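Local structure of protein F-93 (Sulfolobus virus 1, 1TBX) at the interface of chains A and B. The protein binds DNA through a winged-helix fold as a homodimer and probably acts as a viral transcription factor that recognises a pseudo-palindromic target sequence. Numbering follows the deposited sequence. Chains: chain A/B, Hypothetical 11.0 kDa protein.

Contact 1: the interface of chains A and B. Residues chain A 10, 14, 50, 55, 76, 80; chain B 6-7, 87.
B:Phe6, from the N-terminal segment of one subunit, pushes its ring into a largely hydrophobic pocket lined by A:Phe76, A:Phe55 and A:Leu50 of the other, an example of dimerisation by an exchanged aromatic anchor. Two aromatic rings of chain A meet it edge to face. A:Phe76 points CE2 at the centre of one B:Phe6 face, 3.5 Å above the plane, with the ring planes turned 74° to each other. A:Phe55 approaches from the opposite direction to the anchor, steeply inclined at 77°, and brings CE1 to 3.7 Å from CZ of B:Phe6, at the far end of the ring.

Aliphatic contacts close in around the same end. CD2 of A:Leu50 lies 3.6 Å from CE2 of B:Phe6, and CD2 of A:Leu14 adds a looser contact with that ring carbon. On the face opposite A:Phe76 lies the carboxylate of A:Glu10, whose OE1 sits 3.6 Å above the plane of B:Phe6, towards the rim; a bend at chi2 turns it over the ring.

A second cluster gathers round the tip of A:Phe76. With CG trans to the backbone N (chi1 -160°), this side chain reaches over to chain B, where its CZ packs 3.6 Å from CB of B:Tyr87 and touches CZ of B:Phe7 as well. A:Leu80 contributes CD2, 3.7 Å from CE2 of B:Phe7, while its CD1 supports a face of A:Phe76 from within chain A. The patch thus ties the N-terminal segment and C-terminal helix of one subunit to the winged-helix core and C-terminal helix of its partner and helps hold the homodimer together.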
loop_
_atom_site.group_PDB
_atom_site.type_symbol
_atom_site.label_atom_id
_atom_site.label_comp_id
_atom_site.label_asym_id
_atom_site.label_seq_id
_atom_site.Cartn_x
_atom_site.Cartn_y
_atom_site.Cartn_z
ATOM N N GLU A 10 8.293 0.135 3.135
ATOM C CA GLU A 10 8.472 1.570 3.007
ATOM C C GLU A 10 7.161 2.303 3.299
ATOM O O GLU A 10 7.142 3.354 3.968
ATOM C CB GLU A 10 8.938 1.791 1.596
ATOM C CG GLU A 10 9.309 0.444 0.977
ATOM C CD GLU A 10 8.696 0.254 -0.385
ATOM O OE1 GLU A 10 8.034 1.189 -0.828
ATOM O OE2 GLU A 10 8.876 -0.799 -1.040
ATOM N N LEU A 14 6.738 4.544 6.614
ATOM C CA LEU A 14 6.346 5.924 6.378
ATOM C C LEU A 14 5.078 6.363 7.158
ATOM O O LEU A 14 5.057 7.414 7.816
ATOM C CB LEU A 14 6.179 6.152 4.865
ATOM C CG LEU A 14 6.243 7.622 4.451
ATOM C CD1 LEU A 14 7.501 8.228 5.041
ATOM C CD2 LEU A 14 6.161 7.803 2.918
ATOM N N LEU A 50 13.525 5.371 2.092
ATOM C CA LEU A 50 12.788 6.613 2.284
ATOM C C LEU A 50 13.723 7.809 2.481
ATOM O O LEU A 50 13.387 8.933 2.073
ATOM C CB LEU A 50 11.841 6.485 3.456
ATOM C CG LEU A 50 10.924 5.255 3.478
ATOM C CD1 LEU A 50 10.320 5.030 4.898
ATOM C CD2 LEU A 50 9.821 5.424 2.422
ATOM N N PHE A 55 11.870 11.206 1.407
ATOM C CA PHE A 55 10.674 11.242 2.229
ATOM C C PHE A 55 10.960 11.425 3.711
ATOM O O PHE A 55 10.116 11.948 4.428
ATOM C CB PHE A 55 9.935 9.951 2.091
ATOM C CG PHE A 55 9.424 9.693 0.717
ATOM C CD1 PHE A 55 10.073 8.800 -0.122
ATOM C CD2 PHE A 55 8.267 10.306 0.264
ATOM C CE1 PHE A 55 9.593 8.517 -1.385
ATOM C CE2 PHE A 55 7.792 10.032 -1.016
ATOM C CZ PHE A 55 8.464 9.127 -1.829
ATOM N N PHE A 76 2.607 12.488 1.801
ATOM C CA PHE A 76 2.334 11.075 1.497
ATOM C C PHE A 76 1.946 10.233 2.713
ATOM O O PHE A 76 0.963 9.489 2.661
ATOM C CB PHE A 76 3.550 10.455 0.831
ATOM C CG PHE A 76 3.260 9.202 0.060
ATOM C CD1 PHE A 76 1.969 8.908 -0.382
ATOM C CD2 PHE A 76 4.306 8.320 -0.257
ATOM C CE1 PHE A 76 1.714 7.715 -1.104
ATOM C CE2 PHE A 76 4.070 7.140 -0.985
ATOM C CZ PHE A 76 2.771 6.837 -1.405
ATOM N N LEU A 80 -1.132 7.422 3.113
ATOM C CA LEU A 80 -0.814 6.032 3.444
ATOM C C LEU A 80 -1.435 5.596 4.777
ATOM O O LEU A 80 -1.938 4.481 4.871
ATOM C CB LEU A 80 0.696 5.799 3.491
ATOM C CG LEU A 80 1.533 5.847 2.189
ATOM C CD1 LEU A 80 3.077 5.832 2.465
ATOM C CD2 LEU A 80 1.105 4.768 1.130
ATOM N N PHE B 6 5.571 1.609 -3.389
ATOM C CA PHE B 6 4.979 1.512 -2.045
ATOM C C PHE B 6 3.928 0.450 -1.921
ATOM O O PHE B 6 3.576 -0.037 -0.829
ATOM C CB PHE B 6 4.466 2.848 -1.584
ATOM C CG PHE B 6 5.547 3.789 -1.240
ATOM C CD1 PHE B 6 6.301 4.402 -2.256
ATOM C CD2 PHE B 6 5.846 4.046 0.100
ATOM C CE1 PHE B 6 7.323 5.277 -1.947
ATOM C CE2 PHE B 6 6.860 4.922 0.438
ATOM C CZ PHE B 6 7.613 5.544 -0.599
ATOM N N PHE B 7 3.466 0.081 -3.096
ATOM C CA PHE B 7 2.252 -0.666 -3.272
ATOM C C PHE B 7 2.538 -1.984 -4.015
ATOM O O PHE B 7 3.212 -2.004 -5.072
ATOM C CB PHE B 7 1.331 0.202 -4.123
ATOM C CG PHE B 7 1.094 1.578 -3.573
ATOM C CD1 PHE B 7 1.601 2.693 -4.219
ATOM C CD2 PHE B 7 0.292 1.770 -2.446
ATOM C CE1 PHE B 7 1.335 4.005 -3.748
ATOM C CE2 PHE B 7 0.035 3.069 -1.936
ATOM C CZ PHE B 7 0.570 4.188 -2.594
ATOM N N TYR B 87 0.512 9.477 -4.433
ATOM C CA TYR B 87 1.836 9.040 -4.837
ATOM C C TYR B 87 2.206 9.568 -6.230
ATOM O O TYR B 87 3.284 10.164 -6.400
ATOM C CB TYR B 87 1.897 7.529 -4.806
ATOM C CG TYR B 87 3.235 7.001 -5.220
ATOM C CD1 TYR B 87 4.412 7.550 -4.681
ATOM C CD2 TYR B 87 3.344 5.949 -6.147
ATOM C CE1 TYR B 87 5.680 7.053 -5.031
ATOM C CE2 TYR B 87 4.606 5.425 -6.501
ATOM C CZ TYR B 87 5.781 5.986 -5.937
ATOM O OH TYR B 87 7.048 5.517 -6.288
#

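Contact 2: the interface of chains A and B. Residues chain A 6-7, 83, 87; chain B 76, 79-80.
B:Phe76 meets A:Phe6, A:Phe7 and A:Tyr87 through the outer part of its ring, and its path shows how one helix-borne aromatic side chain can join several elements of a partner subunit. From CB the side chain sets out with CG opposite the backbone N, chi1 -167°, which carries the ring away from helix 71-90 of chain B towards chain A. CB and CG form the stem; on one flank CD2 begins to approach the rim of A:Phe6 at CE2 and CZ.

Further out the two flanks part company. CE1 turns towards helix 71-94 of chain A, lying 3.6 Å from the backbone O of A:Ala83 and a little farther from CB of A:Tyr87. CE2 instead points into the face of A:Phe6, 3.4 Å above the ring plane and over its centre; the planes stand at 77°, an edge-to-face pair. At the tip, CZ fits between two aromatic groups: it is 3.8 Å from CZ of A:Phe7, which arrives from the opposite direction in the plane of the B:Phe76 ring, and equally near CD1 of A:Tyr87.

B:Leu80 supports this arrangement from within chain B. Its CD1 lies over the centre of one B:Phe76 face, while its other methyl, CD2, reaches CE2 of A:Phe7 at 3.8 Å. A 3.1 Å hydrogen bond from OG of B:Ser79 to the backbone O of B:Phe76 ties the serine hydroxyl to the helix backbone, and the same OG packs against CA of A:Ala83. In the fold, the site lies where the C-terminal helices of the two subunits meet, with the N-terminal segment of chain A packed against one side.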
loop_
_atom_site.group_PDB
_atom_site.type_symbol
_atom_site.label_atom_id
_atom_site.label_comp_id
_atom_site.label_asym_id
_atom_site.label_seq_id
_atom_site.Cartn_x
_atom_site.Cartn_y
_atom_site.Cartn_z
ATOM N N PHE A 6 -0.391 -5.108 1.145
ATOM C CA PHE A 6 -0.917 -4.690 -0.089
ATOM C C PHE A 6 0.120 -3.538 -0.132
ATOM O O PHE A 6 0.284 -2.822 -1.132
ATOM C CB PHE A 6 -2.232 -3.977 0.225
ATOM C CG PHE A 6 -3.464 -4.834 0.095
ATOM C CD1 PHE A 6 -3.821 -5.729 1.089
ATOM C CD2 PHE A 6 -4.295 -4.719 -1.019
ATOM C CE1 PHE A 6 -4.966 -6.528 0.963
ATOM C CE2 PHE A 6 -5.424 -5.497 -1.139
ATOM C CZ PHE A 6 -5.765 -6.407 -0.137
ATOM N N PHE A 7 0.768 -3.345 1.036
ATOM C CA PHE A 7 1.776 -2.328 1.306
ATOM C C PHE A 7 3.133 -2.969 1.510
ATOM O O PHE A 7 3.288 -3.964 2.212
ATOM C CB PHE A 7 1.443 -1.550 2.590
ATOM C CG PHE A 7 -0.013 -1.188 2.726
ATOM C CD1 PHE A 7 -0.864 -1.979 3.489
ATOM C CD2 PHE A 7 -0.542 -0.085 2.065
ATOM C CE1 PHE A 7 -2.231 -1.655 3.624
ATOM C CE2 PHE A 7 -1.919 0.240 2.186
ATOM C CZ PHE A 7 -2.762 -0.553 2.972
ATOM N N ALA A 83 -5.120 4.663 4.349
ATOM C CA ALA A 83 -5.113 3.350 3.734
ATOM C C ALA A 83 -4.794 2.167 4.704
ATOM O O ALA A 83 -5.629 1.257 4.855
ATOM C CB ALA A 83 -4.195 3.353 2.536
ATOM N N TYR A 87 -7.298 -0.541 6.251
ATOM C CA TYR A 87 -6.918 -1.954 6.195
ATOM C C TYR A 87 -7.052 -2.667 7.538
ATOM O O TYR A 87 -7.774 -3.673 7.609
ATOM C CB TYR A 87 -5.482 -2.145 5.742
ATOM C CG TYR A 87 -5.137 -3.599 5.507
ATOM C CD1 TYR A 87 -6.036 -4.440 4.851
ATOM C CD2 TYR A 87 -3.921 -4.140 5.943
ATOM C CE1 TYR A 87 -5.749 -5.767 4.627
ATOM C CE2 TYR A 87 -3.627 -5.476 5.721
ATOM C CZ TYR A 87 -4.544 -6.284 5.064
ATOM O OH TYR A 87 -4.266 -7.606 4.796
ATOM N N PHE B 76 -12.093 -0.428 0.966
ATOM C CA PHE B 76 -10.686 -0.415 0.933
ATOM C C PHE B 76 -10.151 0.308 -0.327
ATOM O O PHE B 76 -9.222 1.128 -0.234
ATOM C CB PHE B 76 -10.191 -1.834 1.068
ATOM C CG PHE B 76 -8.735 -1.924 1.360
ATOM C CD1 PHE B 76 -8.086 -0.881 2.012
ATOM C CD2 PHE B 76 -8.004 -3.066 1.000
ATOM C CE1 PHE B 76 -6.743 -0.959 2.284
ATOM C CE2 PHE B 76 -6.667 -3.146 1.263
ATOM C CZ PHE B 76 -6.033 -2.084 1.907
ATOM N N SER B 79 -9.681 4.215 -0.100
ATOM C CA SER B 79 -8.495 4.694 0.612
ATOM C C SER B 79 -7.200 4.380 -0.115
ATOM O O SER B 79 -6.248 5.165 -0.063
ATOM C CB SER B 79 -8.466 4.162 2.028
ATOM O OG SER B 79 -8.089 2.817 2.040
ATOM N N LEU B 80 -7.173 3.252 -0.805
ATOM C CA LEU B 80 -6.018 2.898 -1.564
ATOM C C LEU B 80 -5.809 3.845 -2.694
ATOM O O LEU B 80 -4.729 4.355 -2.854
ATOM C CB LEU B 80 -6.169 1.501 -2.097
ATOM C CG LEU B 80 -5.764 0.372 -1.182
ATOM C CD1 LEU B 80 -5.964 -0.925 -1.957
ATOM C CD2 LEU B 80 -4.306 0.500 -0.739
#

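Contact 1 and contact 2 lie about 12 Å apart, measured between the centres of their C-alpha atoms, and are largely two-fold counterparts within one symmetric interface. Residues 6, 7, 76, 80 and 87 recur in both with the chains exchanged. Contact 1 extends outward to helices 9-17 and 40-52 of the winged-helix domain, whereas contact 2 extends along the C-terminal helices through residues 79 and 83. Reciprocal N-terminal segments and paired C-terminal helices thereby join the two domains into one homodimer, an arrangement that would suit recognition of the two halves of a pseudo-palindromic DNA sequence.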